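Local coordinates for protein nucleoside kinase (Methanococcus jannaschii, PDB 2C4E) that phosphorylates a wide range of nucleosides, preferring inosine, guanosine and cytidine, to nucleoside monophosphates, with ATP as the best phosphate donor, at residues K7-G12 with E132-A137; L124-F129 with P141-K146; C147-Y152 with I177-F182. All coordinates share one frame; numbering follows the deposited sequence. Where two conformers were deposited one is given.

Contact 1: residues K7-G12 with E132-A137; sequences KITCVG and EIVHIA
In the large central sheet, Thr9 and Val11 of strand 7-11 pair with the parallel strand 133-136, the two axes coming within 4.6 Å. Thr9 N gives its hydrogen to Ile133 O (2.9 Å), and Thr9 O takes that of His135 N at 2.7 Å in a nearly straight bond, 171° at the hydrogen. Val11 repeats the pattern: its N reaches His135 O at 2.8 Å, and its O receives Ala137 N at 3.0 Å. At the other end the ladder frays, Lys7 O sharing weak bonds from Glu132 N and Ile133 N where the chain turns a corner. Ile8, Cys10, Ile133 and His135 fill one face, packed by helices 44-54 and 245-258. Across the other, Val11 CG2, beside its own backbone N, meets Val134 CG1 at 4.2 Å, while Val11 and Ile136 lie against helix 141-151. The buried Thr9 hydroxyl is bonded to Glu60 and Thr131. His135 ND1 is hydrogen-bonded to Ser158 OG. His135 lies close to Arg250, inferred to stabilise the transition state, and Ala137 near the substrate-binding Asp247. Parallel strands leading at their C-terminal ends toward Asp247 and Arg250, the probable catalytic residues, fit the alpha/beta core of the ribokinase fold.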
loop_
_atom_site.group_PDB
_atom_site.type_symbol
_atom_site.label_atom_id
_atom_site.label_comp_id
_atom_site.label_asym_id
_atom_site.label_seq_id
_atom_site.Cartn_x
_atom_site.Cartn_y
_atom_site.Cartn_z
ATOM N N LYS A 7 -12.441 -21.358 -26.828
ATOM C CA LYS A 7 -11.829 -20.978 -25.587
ATOM C C LYS A 7 -11.169 -19.627 -25.863
ATOM O O LYS A 7 -10.974 -19.220 -27.001
ATOM C CB LYS A 7 -10.832 -22.070 -25.178
ATOM C CG LYS A 7 -10.197 -22.031 -23.765
ATOM C CD LYS A 7 -9.493 -23.364 -23.440
ATOM C CE LYS A 7 -9.196 -23.551 -21.943
ATOM N NZ LYS A 7 -8.430 -24.813 -21.644
ATOM N N ILE A 8 -10.876 -18.920 -24.795
ATOM C CA ILE A 8 -10.231 -17.630 -24.884
ATOM C C ILE A 8 -9.047 -17.627 -23.942
ATOM O O ILE A 8 -9.171 -18.043 -22.797
ATOM C CB ILE A 8 -11.211 -16.510 -24.475
ATOM C CG1 ILE A 8 -12.428 -16.527 -25.406
ATOM C CG2 ILE A 8 -10.503 -15.150 -24.514
ATOM C CD1 ILE A 8 -13.516 -15.548 -25.032
ATOM N N THR A 9 -7.907 -17.166 -24.442
ATOM C CA THR A 9 -6.714 -16.928 -23.652
ATOM C C THR A 9 -6.682 -15.456 -23.278
ATOM O O THR A 9 -6.879 -14.605 -24.133
ATOM C CB THR A 9 -5.460 -17.229 -24.485
ATOM O OG1 THR A 9 -5.466 -18.598 -24.929
ATOM C CG2 THR A 9 -4.208 -17.089 -23.623
ATOM N N CYS A 10 -6.510 -15.156 -21.998
ATOM C CA CYS A 10 -6.319 -13.792 -21.536
ATOM C C CYS A 10 -4.899 -13.622 -21.056
ATOM O O CYS A 10 -4.445 -14.389 -20.219
ATOM C CB CYS A 10 -7.248 -13.480 -20.379
ATOM S SG CYS A 10 -8.983 -13.523 -20.868
ATOM N N VAL A 11 -4.217 -12.618 -21.597
ATOM C CA VAL A 11 -2.820 -12.364 -21.331
ATOM C C VAL A 11 -2.727 -11.019 -20.621
ATOM O O VAL A 11 -3.337 -10.022 -21.028
ATOM C CB VAL A 11 -2.000 -12.288 -22.646
ATOM C CG1 VAL A 11 -0.560 -11.916 -22.368
ATOM C CG2 VAL A 11 -2.087 -13.600 -23.420
ATOM N N GLY A 12 -1.984 -10.994 -19.536
ATOM C CA GLY A 12 -1.722 -9.753 -18.842
ATOM C C GLY A 12 -1.830 -9.913 -17.341
ATOM O O GLY A 12 -1.694 -11.007 -16.794
ATOM N N GLU A 132 -9.546 -19.893 -29.666
ATOM C CA GLU A 132 -10.181 -19.111 -30.723
ATOM C C GLU A 132 -9.784 -17.645 -30.670
ATOM O O GLU A 132 -9.652 -17.023 -31.708
ATOM C CB GLU A 132 -11.695 -19.229 -30.655
ATOM C CG GLU A 132 -12.165 -20.517 -31.309
ATOM C CD GLU A 132 -13.629 -20.810 -31.142
ATOM O OE1 GLU A 132 -14.416 -19.872 -30.899
ATOM O OE2 GLU A 132 -13.977 -22.004 -31.294
ATOM N N ILE A 133 -9.663 -17.111 -29.460
ATOM C CA ILE A 133 -9.291 -15.705 -29.240
ATOM C C ILE A 133 -8.187 -15.610 -28.216
ATOM O O ILE A 133 -8.218 -16.296 -27.201
ATOM C CB ILE A 133 -10.487 -14.857 -28.754
ATOM C CG1 ILE A 133 -11.649 -14.975 -29.733
ATOM C CG2 ILE A 133 -10.035 -13.407 -28.562
ATOM C CD1 ILE A 133 -12.851 -14.133 -29.357
ATOM N N VAL A 134 -7.191 -14.791 -28.511
ATOM C CA VAL A 134 -6.184 -14.400 -27.551
ATOM C C VAL A 134 -6.461 -12.933 -27.238
ATOM O O VAL A 134 -6.325 -12.062 -28.110
ATOM C CB VAL A 134 -4.768 -14.589 -28.137
ATOM C CG1 VAL A 134 -3.731 -13.997 -27.234
ATOM C CG2 VAL A 134 -4.510 -16.077 -28.387
ATOM N N HIS A 135 -6.857 -12.658 -25.998
ATOM C CA HIS A 135 -7.148 -11.306 -25.565
ATOM C C HIS A 135 -5.989 -10.783 -24.736
ATOM O O HIS A 135 -5.597 -11.411 -23.748
ATOM C CB HIS A 135 -8.429 -11.250 -24.746
ATOM C CG HIS A 135 -8.707 -9.893 -24.199
ATOM N ND1 HIS A 135 -9.061 -8.830 -24.998
ATOM C CD2 HIS A 135 -8.639 -9.413 -22.935
ATOM C CE1 HIS A 135 -9.183 -7.749 -24.250
ATOM N NE2 HIS A 135 -8.959 -8.080 -22.991
ATOM N N ILE A 136 -5.472 -9.635 -25.161
ATOM C CA ILE A 136 -4.263 -9.027 -24.645
ATOM C C ILE A 136 -4.664 -7.766 -23.909
ATOM O O ILE A 136 -5.045 -6.770 -24.509
ATOM C CB ILE A 136 -3.305 -8.700 -25.780
ATOM C CG1 ILE A 136 -2.905 -10.002 -26.463
ATOM C CG2 ILE A 136 -2.071 -7.966 -25.213
ATOM C CD1 ILE A 136 -2.123 -9.834 -27.761
ATOM N N ALA A 137 -4.583 -7.847 -22.593
ATOM C CA ALA A 137 -4.935 -6.758 -21.724
ATOM C C ALA A 137 -3.675 -6.074 -21.230
ATOM O O ALA A 137 -2.581 -6.313 -21.746
ATOM C CB ALA A 137 -5.773 -7.288 -20.571
#

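Contact 2: residues L124-F129 with P141-K146; sequences LNPPNF and PEFNLK
Asn125 and Phe143 bring their CA atoms to 6.9 Å, and Pro126 and Lys146 to 6.8 Å, as the irregular 124-129 segment runs past the first turns of helix 141-151. Lys146 reaches across with an extended chain. Its NZ bonds Asn125 OD1 at 2.8 Å, from above the amide carbonyl plane by 36°. A second, weak bond joins Lys146 NZ to Leu124 O at 3.4 Å, and one water that accepts from NZ also bonds that carbonyl, so the ammonium meets a side-chain oxygen, a main-chain oxygen and a water. Nearer the backbone, Pro126 and Lys146 cross at about a right angle, with Pro126 CG 3.7 Å from Lys146 CB. Loop 124-129 leads into strand 131-136, and helix 141-151 leaves that strand, so the contact joins the entrance of a beta-alpha unit of the ribokinase fold to the helix that follows its strand. Phe143 packs against the same three residues: its CG is anti to the backbone N (chi1 -178°), nearer the loop than CB, and ring atom CE1 lies 3.7 Å from Pro126 N. Pro126 CD and Leu124 CB also meet CE1, the former at 3.9 Å and the latter at 4.0 Å. Leu124 O sits at the ring edge, near its plane, beside CD1. Tyr121 adds a ring at about 45° to that of Phe143, and Leu62 and Val11 of the central sheet touch Phe143 as well, carrying the loop-helix packing down to the strands.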
loop_
_atom_site.group_PDB
_atom_site.type_symbol
_atom_site.label_atom_id
_atom_site.label_comp_id
_atom_site.label_asym_id
_atom_site.label_seq_id
_atom_site.Cartn_x
_atom_site.Cartn_y
_atom_site.Cartn_z
ATOM N N LEU A 124 10.593 -13.854 -20.813
ATOM C CA LEU A 124 9.758 -14.910 -21.374
ATOM C C LEU A 124 9.365 -14.655 -22.824
ATOM O O LEU A 124 9.475 -13.550 -23.341
ATOM C CB LEU A 124 8.477 -15.066 -20.540
ATOM C CG LEU A 124 8.671 -15.319 -19.042
ATOM C CD1 LEU A 124 7.351 -15.143 -18.308
ATOM C CD2 LEU A 124 9.248 -16.705 -18.787
ATOM N N ASN A 125 8.898 -15.715 -23.469
ATOM C CA ASN A 125 8.298 -15.621 -24.786
ATOM C C ASN A 125 6.975 -16.369 -24.765
ATOM O O ASN A 125 6.811 -17.320 -24.007
ATOM C CB ASN A 125 9.255 -16.160 -25.849
ATOM C CG ASN A 125 10.460 -15.243 -26.057
ATOM O OD1 ASN A 125 10.324 -14.116 -26.529
ATOM N ND2 ASN A 125 11.635 -15.715 -25.680
ATOM N N PRO A 126 6.003 -15.905 -25.539
ATOM C CA PRO A 126 4.686 -16.557 -25.542
ATOM C C PRO A 126 4.699 -17.977 -26.105
ATOM O O PRO A 126 5.471 -18.273 -27.009
ATOM C CB PRO A 126 3.815 -15.628 -26.404
ATOM C CG PRO A 126 4.761 -14.757 -27.181
ATOM C CD PRO A 126 6.064 -14.736 -26.432
ATOM N N PRO A 127 3.836 -18.846 -25.588
ATOM C CA PRO A 127 3.667 -20.171 -26.181
ATOM C C PRO A 127 2.779 -20.069 -27.399
ATOM O O PRO A 127 2.212 -19.005 -27.644
ATOM C CB PRO A 127 2.961 -20.949 -25.071
ATOM C CG PRO A 127 2.147 -19.944 -24.388
ATOM C CD PRO A 127 2.934 -18.649 -24.443
ATOM N N ASN A 128 2.666 -21.153 -28.166
ATOM C CA ASN A 128 1.592 -21.252 -29.131
ATOM C C ASN A 128 0.267 -21.291 -28.358
ATOM O O ASN A 128 0.176 -21.857 -27.262
ATOM C CB ASN A 128 1.746 -22.480 -30.033
ATOM C CG ASN A 128 2.936 -22.364 -30.980
ATOM O OD1 ASN A 128 3.886 -23.149 -30.904
ATOM N ND2 ASN A 128 2.892 -21.371 -31.872
ATOM N N PHE A 129 -0.734 -20.637 -28.915
ATOM C CA PHE A 129 -2.063 -20.611 -28.359
ATOM C C PHE A 129 -2.944 -21.458 -29.245
ATOM O O PHE A 129 -2.845 -21.392 -30.472
ATOM C CB PHE A 129 -2.582 -19.168 -28.354
ATOM C CG PHE A 129 -1.735 -18.217 -27.545
ATOM C CD1 PHE A 129 -1.775 -18.253 -26.173
ATOM C CD2 PHE A 129 -0.899 -17.302 -28.159
ATOM C CE1 PHE A 129 -1.010 -17.380 -25.422
ATOM C CE2 PHE A 129 -0.133 -16.439 -27.391
ATOM C CZ PHE A 129 -0.213 -16.484 -26.031
ATOM N N PRO A 141 4.092 -4.352 -22.401
ATOM C CA PRO A 141 3.855 -4.077 -23.826
ATOM C C PRO A 141 4.722 -4.890 -24.787
ATOM O O PRO A 141 4.209 -5.324 -25.825
ATOM C CB PRO A 141 4.147 -2.577 -23.931
ATOM C CG PRO A 141 3.727 -2.063 -22.563
ATOM C CD PRO A 141 4.310 -3.106 -21.644
ATOM N N GLU A 142 5.990 -5.124 -24.464
ATOM C CA GLU A 142 6.856 -5.879 -25.374
ATOM C C GLU A 142 6.380 -7.323 -25.470
ATOM O O GLU A 142 6.295 -7.887 -26.569
ATOM C CB GLU A 142 8.331 -5.823 -24.950
ATOM C CG GLU A 142 9.229 -6.735 -25.785
ATOM C CD GLU A 142 10.686 -6.808 -25.329
ATOM O OE1 GLU A 142 11.003 -6.591 -24.134
ATOM O OE2 GLU A 142 11.532 -7.113 -26.188
ATOM N N PHE A 143 6.027 -7.910 -24.330
ATOM C CA PHE A 143 5.536 -9.287 -24.322
ATOM C C PHE A 143 4.179 -9.326 -25.031
ATOM O O PHE A 143 3.897 -10.239 -25.803
ATOM C CB PHE A 143 5.428 -9.794 -22.881
ATOM C CG PHE A 143 4.975 -11.219 -22.765
ATOM C CD1 PHE A 143 5.882 -12.257 -22.844
ATOM C CD2 PHE A 143 3.635 -11.523 -22.568
ATOM C CE1 PHE A 143 5.473 -13.585 -22.726
ATOM C CE2 PHE A 143 3.225 -12.856 -22.446
ATOM C CZ PHE A 143 4.148 -13.882 -22.530
ATOM N N ASN A 144 3.364 -8.296 -24.819
ATOM C CA ASN A 144 2.040 -8.228 -25.430
ATOM C C ASN A 144 2.141 -8.160 -26.951
ATOM O O ASN A 144 1.409 -8.866 -27.663
ATOM C CB ASN A 144 1.234 -7.047 -24.888
ATOM C CG ASN A 144 0.716 -7.288 -23.470
ATOM O OD1 ASN A 144 0.246 -6.360 -22.774
ATOM N ND2 ASN A 144 0.806 -8.508 -23.035
ATOM N N LEU A 145 3.089 -7.378 -27.459
ATOM C CA LEU A 145 3.317 -7.350 -28.906
ATOM C C LEU A 145 3.781 -8.715 -29.407
ATOM O O LEU A 145 3.329 -9.184 -30.461
ATOM C CB LEU A 145 4.329 -6.265 -29.283
ATOM C CG LEU A 145 4.696 -6.149 -30.765
ATOM C CD1 LEU A 145 3.461 -5.914 -31.649
ATOM C CD2 LEU A 145 5.705 -5.040 -30.970
ATOM N N LYS A 146 4.670 -9.383 -28.676
ATOM C CA LYS A 146 5.072 -10.729 -29.079
ATOM C C LYS A 146 3.859 -11.636 -29.186
ATOM O O LYS A 146 3.757 -12.415 -30.117
ATOM C CB LYS A 146 6.055 -11.370 -28.094
ATOM C CG LYS A 146 7.423 -10.730 -28.035
ATOM C CD LYS A 146 8.262 -11.440 -26.984
ATOM C CE LYS A 146 9.713 -11.018 -27.033
ATOM N NZ LYS A 146 10.450 -11.428 -25.799
HETATM O O HOH W 1 9.007 -10.602 -23.570
#

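Contact 3: residues C147-Y152 with I177-F182; sequences CAKKAY and IEHTNF
Tyr152 CG lies anti to the backbone N (chi1 -170°), close to His179 CA, while His179 CG stands beside its own N and anti to the carbonyl carbon (chi1 -60°), next to Lys149 CG at the end of helix 141-151. One face of the Tyr152 ring takes His179 CA, 3.8 Å from the ring centroid, in a CH-pi contact. On the same face, Glu178 O lies 3.6 Å above the ring plane toward the rim. Tyr152 CD1 comes within 3.2 Å of His179 O. The two rings themselves meet obliquely, planes at 73°, and Tyr152 CB sits at the edge of the imidazole, near its plane. A face of His179 is taken by Lys149 CG, 3.6 Å from the ring centroid and almost exactly on the normal. These residues join the C-terminal end of helix 141-151 to that of helix 170-178, two helices of successive beta-alpha units, just before the chain enters strands 156-159 and 182-186. Ala148 CB packs against His179 CB at 4.0 Å. Beyond CG, Lys149 NZ forms a salt bridge with Glu175, the residue that also takes a weak bond from His179 NE2. At the far end of the phenol, Tyr152 OH is 2.7 Å from a water in the ring plane, which donates to Thr180 O at 2.9 Å. An alanine in place of Tyr152 would probably uncover His179 CA and Glu178 O and leave that water without its hydroxyl partner. The Glu178 carboxylate is in a salt bridge with Arg207.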
loop_
_atom_site.group_PDB
_atom_site.type_symbol
_atom_site.label_atom_id
_atom_site.label_comp_id
_atom_site.label_asym_id
_atom_site.label_seq_id
_atom_site.Cartn_x
_atom_site.Cartn_y
_atom_site.Cartn_z
ATOM N N CYS A 147 2.935 -11.521 -28.230
ATOM C CA CYS A 147 1.725 -12.340 -28.231
ATOM C C CYS A 147 0.876 -12.059 -29.462
ATOM O O CYS A 147 0.439 -13.011 -30.132
ATOM C CB CYS A 147 0.891 -12.112 -26.973
ATOM S SG CYS A 147 1.644 -12.794 -25.484
ATOM N N ALA A 148 0.685 -10.778 -29.774
ATOM C CA ALA A 148 -0.125 -10.369 -30.924
ATOM C C ALA A 148 0.500 -10.881 -32.203
ATOM O O ALA A 148 -0.188 -11.423 -33.041
ATOM C CB ALA A 148 -0.260 -8.866 -30.989
ATOM N N LYS A 149 1.817 -10.714 -32.336
ATOM C CA LYS A 149 2.497 -11.096 -33.576
ATOM C C LYS A 149 2.545 -12.612 -33.754
ATOM O O LYS A 149 2.444 -13.099 -34.874
ATOM C CB LYS A 149 3.894 -10.449 -33.654
ATOM C CG LYS A 149 3.808 -8.948 -33.898
ATOM C CD LYS A 149 5.146 -8.221 -33.913
ATOM C CE LYS A 149 5.883 -8.387 -35.223
ATOM N NZ LYS A 149 6.976 -7.383 -35.350
ATOM N N LYS A 150 2.642 -13.372 -32.665
ATOM C CA LYS A 150 2.596 -14.831 -32.751
ATOM C C LYS A 150 1.202 -15.387 -33.052
ATOM O O LYS A 150 1.053 -16.349 -33.829
ATOM C CB LYS A 150 3.111 -15.451 -31.451
ATOM C CG LYS A 150 3.473 -16.939 -31.566
ATOM C CD LYS A 150 4.067 -17.442 -30.264
ATOM C CE LYS A 150 4.407 -18.914 -30.336
ATOM N NZ LYS A 150 5.511 -19.204 -31.282
ATOM N N ALA A 151 0.189 -14.780 -32.451
ATOM C CA ALA A 151 -1.185 -15.262 -32.561
ATOM C C ALA A 151 -1.850 -14.815 -33.852
ATOM O O ALA A 151 -2.634 -15.548 -34.450
ATOM C CB ALA A 151 -1.996 -14.797 -31.374
ATOM N N TYR A 152 -1.547 -13.614 -34.319
ATOM C CA TYR A 152 -2.288 -13.086 -35.460
ATOM C C TYR A 152 -2.148 -14.000 -36.686
ATOM O O TYR A 152 -1.065 -14.453 -37.045
ATOM C CB TYR A 152 -1.815 -11.671 -35.778
ATOM C CG TYR A 152 -2.653 -10.911 -36.773
ATOM C CD1 TYR A 152 -3.889 -10.374 -36.415
ATOM C CD2 TYR A 152 -2.216 -10.746 -38.084
ATOM C CE1 TYR A 152 -4.662 -9.658 -37.345
ATOM C CE2 TYR A 152 -2.979 -10.042 -39.008
ATOM C CZ TYR A 152 -4.207 -9.509 -38.621
ATOM O OH TYR A 152 -4.942 -8.799 -39.546
ATOM N N ILE A 177 -1.515 -2.903 -33.499
ATOM C CA ILE A 177 -2.815 -2.741 -34.139
ATOM C C ILE A 177 -2.865 -3.491 -35.472
ATOM O O ILE A 177 -3.910 -4.003 -35.849
ATOM C CB ILE A 177 -3.173 -1.238 -34.318
ATOM C CG1 ILE A 177 -3.529 -0.653 -32.968
ATOM C CG2 ILE A 177 -4.310 -1.048 -35.325
ATOM C CD1 ILE A 177 -3.811 0.867 -33.016
ATOM N N GLU A 178 -1.721 -3.591 -36.154
ATOM C CA GLU A 178 -1.672 -4.259 -37.434
ATOM C C GLU A 178 -1.799 -5.774 -37.208
ATOM O O GLU A 178 -2.076 -6.512 -38.141
ATOM C CB GLU A 178 -0.436 -3.834 -38.252
ATOM C CG GLU A 178 -0.642 -2.389 -38.732
ATOM C CD GLU A 178 0.353 -1.874 -39.738
ATOM O OE1 GLU A 178 1.546 -2.233 -39.639
ATOM O OE2 GLU A 178 -0.076 -1.068 -40.602
ATOM N N HIS A 179 -1.627 -6.197 -35.958
ATOM C CA HIS A 179 -1.802 -7.608 -35.557
ATOM C C HIS A 179 -2.981 -7.798 -34.617
ATOM O O HIS A 179 -2.987 -8.707 -33.780
ATOM C CB HIS A 179 -0.529 -8.098 -34.905
ATOM C CG HIS A 179 0.655 -8.033 -35.808
ATOM N ND1 HIS A 179 1.128 -9.122 -36.509
ATOM C CD2 HIS A 179 1.448 -6.992 -36.151
ATOM C CE1 HIS A 179 2.165 -8.748 -37.239
ATOM N NE2 HIS A 179 2.386 -7.463 -37.031
ATOM N N THR A 180 -3.990 -6.937 -34.765
ATOM C CA THR A 180 -5.184 -6.992 -33.931
ATOM C C THR A 180 -6.424 -7.194 -34.793
ATOM O O THR A 180 -6.558 -6.556 -35.821
ATOM C CB THR A 180 -5.347 -5.687 -33.136
ATOM O OG1 THR A 180 -4.289 -5.562 -32.184
ATOM C CG2 THR A 180 -6.582 -5.757 -32.259
ATOM N N ASN A 181 -7.303 -8.097 -34.373
ATOM C CA ASN A 181 -8.625 -8.264 -34.988
ATOM C C ASN A 181 -9.694 -7.406 -34.307
ATOM O O ASN A 181 -10.415 -6.700 -34.994
ATOM C CB ASN A 181 -9.052 -9.732 -35.010
ATOM C CG ASN A 181 -8.143 -10.570 -35.866
ATOM O OD1 ASN A 181 -8.264 -10.615 -37.131
ATOM N ND2 ASN A 181 -7.192 -11.202 -35.224
ATOM N N PHE A 182 -9.793 -7.462 -32.980
ATOM C CA PHE A 182 -10.735 -6.638 -32.221
ATOM C C PHE A 182 -9.928 -5.680 -31.383
ATOM O O PHE A 182 -9.151 -6.111 -30.531
ATOM C CB PHE A 182 -11.591 -7.438 -31.231
ATOM C CG PHE A 182 -12.293 -8.640 -31.807
ATOM C CD1 PHE A 182 -11.703 -9.894 -31.719
ATOM C CD2 PHE A 182 -13.543 -8.536 -32.370
ATOM C CE1 PHE A 182 -12.351 -11.016 -32.215
ATOM C CE2 PHE A 182 -14.214 -9.673 -32.864
ATOM C CZ PHE A 182 -13.609 -10.896 -32.787
HETATM O O HOH W 2 -7.115 -7.602 -38.495
#

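In the fold
The three contacts lie about 11 Å apart, centre to centre, and helix 141-151 ties them together: its first turns make contact 2, its last turns contact 3, and its inner side rests on the strands of contact 1. Cys147 is a meeting point, its SG lying 3.9 Å from Val11 CG1 and 3.7 Å from Pro126 CB. Contact 1 is near the substrate-binding Asp247, the probable proton acceptor, whose side chain is about 6 Å from that of Ala137. Contact 2 lies away from the active site. In contact 3 the Thr180 side chain is about 11 Å from that of Arg250, and that of Tyr152 is about 4 Å from a bound magnesium ion.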